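Local coordinates for glycerophosphoryl diester phosphodiesterase (Agrobacterium tumefaciens str. C58, PDB 3KS6), which belongs to the glycerophosphoryl diester phosphodiesterase family and folds as a TIM barrel that carries a magnesium ion, at residues A172-A177 with Q201-D206. Sequence-based numbering, arbitrary orientation.
Sequences AVIETA and QAAGLD
Ile174 meets Ala203 and Leu205 through a single methyl, CG2. Its first torsion (chi1 -68°) sets that branch opposite the backbone N and out towards the 201-206 segment, where it presses on Ala203 CB at 3.3 Å, closer than carbon atoms usually pack. Alanine, with its single methyl, suits so close an approach, though the short distance may partly reflect error in the model. Leu205 brings CD1 into the angle between two residues nearly one helical turn apart, lying 4.0 Å from Ile174 CG2 and 4.1 Å from Ala177 CB; the short side chain of Ala177 lets the longer leucine come up close to the helix. Both helices belong to the outer layer of a TIM barrel: helix 162-179 packs beside the C-terminal end of helix 194-202, after which the chain turns into strand 206-210, parallel to strand 184-188. The turn is a Schellman motif, with Gly204 at a positive phi (90°) that residues with a side chain adopt only at a cost, which is why glycine suits this end of a helix. While Ile174, Ala177 and Leu205 are buried, with Val200 also touching both Ile174 and Leu205, the outer side is open: Gly204 and Gln201 are exposed, and Ala203 is partly so.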
# COMPACT_ATOMS: atom_id res chain seq x y z
N ALA A 172 17.71 -7.77 -13.89
CA ALA A 172 16.54 -7.76 -14.79
C ALA A 172 15.36 -7.04 -14.16
O ALA A 172 14.52 -6.45 -14.89
CB ALA A 172 16.14 -9.15 -15.19
N VAL A 173 15.24 -7.09 -12.84
CA VAL A 173 14.20 -6.28 -12.18
C VAL A 173 14.45 -4.80 -12.47
O VAL A 173 13.54 -4.06 -12.84
CB VAL A 173 14.11 -6.52 -10.66
CG1 VAL A 173 13.28 -5.38 -9.95
CG2 VAL A 173 13.51 -7.90 -10.36
N ILE A 174 15.71 -4.38 -12.37
CA ILE A 174 16.09 -3.01 -12.59
C ILE A 174 15.90 -2.64 -14.07
O ILE A 174 15.35 -1.57 -14.35
CB ILE A 174 17.55 -2.73 -12.08
CG1 ILE A 174 17.58 -2.83 -10.55
CG2 ILE A 174 18.06 -1.36 -12.55
CD1 ILE A 174 19.02 -3.00 -9.96
N GLU A 175 16.33 -3.53 -14.99
CA GLU A 175 16.11 -3.35 -16.44
C GLU A 175 14.65 -3.02 -16.73
O GLU A 175 14.31 -2.09 -17.47
CB GLU A 175 16.37 -4.67 -17.21
CG GLU A 175 17.80 -5.15 -17.37
CD GLU A 175 17.89 -6.61 -17.88
OE1 GLU A 175 16.85 -7.24 -18.26
OE2 GLU A 175 19.03 -7.13 -17.87
N THR A 176 13.80 -3.86 -16.15
CA THR A 176 12.38 -3.84 -16.39
C THR A 176 11.74 -2.57 -15.89
O THR A 176 10.94 -1.91 -16.60
CB THR A 176 11.72 -5.09 -15.75
OG1 THR A 176 12.35 -6.26 -16.28
CG2 THR A 176 10.22 -5.11 -16.02
N ALA A 177 12.11 -2.16 -14.69
CA ALA A 177 11.61 -0.91 -14.15
C ALA A 177 12.00 0.27 -15.07
O ALA A 177 11.16 1.09 -15.40
CB ALA A 177 12.14 -0.68 -12.71
N GLN A 201 19.75 1.79 -6.26
CA GLN A 201 20.04 3.23 -6.27
C GLN A 201 21.07 3.67 -7.30
O GLN A 201 20.97 4.77 -7.84
CB GLN A 201 20.39 3.68 -4.85
CG GLN A 201 19.22 3.57 -3.93
CD GLN A 201 19.49 4.10 -2.56
OE1 GLN A 201 20.65 4.23 -2.14
NE2 GLN A 201 18.44 4.38 -1.83
N ALA A 202 22.03 2.80 -7.61
CA ALA A 202 23.06 3.09 -8.60
C ALA A 202 22.44 3.20 -9.99
O ALA A 202 22.98 3.90 -10.85
CB ALA A 202 24.15 2.00 -8.60
N ALA A 203 21.29 2.55 -10.19
CA ALA A 203 20.52 2.64 -11.44
C ALA A 203 19.57 3.85 -11.49
O ALA A 203 18.80 4.05 -12.47
CB ALA A 203 19.72 1.30 -11.64
N GLY A 204 19.60 4.67 -10.46
CA GLY A 204 18.77 5.86 -10.42
C GLY A 204 17.39 5.69 -9.81
O GLY A 204 16.61 6.66 -9.78
N LEU A 205 17.10 4.50 -9.28
CA LEU A 205 15.79 4.16 -8.76
C LEU A 205 15.71 4.35 -7.27
O LEU A 205 16.70 4.12 -6.56
CB LEU A 205 15.49 2.69 -9.05
CG LEU A 205 15.45 2.19 -10.51
CD1 LEU A 205 15.25 0.70 -10.50
CD2 LEU A 205 14.38 2.92 -11.32
N ASP A 206 14.54 4.73 -6.78
CA ASP A 206 14.35 4.81 -5.33
C ASP A 206 14.07 3.40 -4.80
O ASP A 206 13.60 2.53 -5.53
CB ASP A 206 13.19 5.71 -4.92
CG ASP A 206 13.52 7.20 -5.01
OD1 ASP A 206 14.70 7.55 -5.11
OD2 ASP A 206 12.57 8.01 -4.98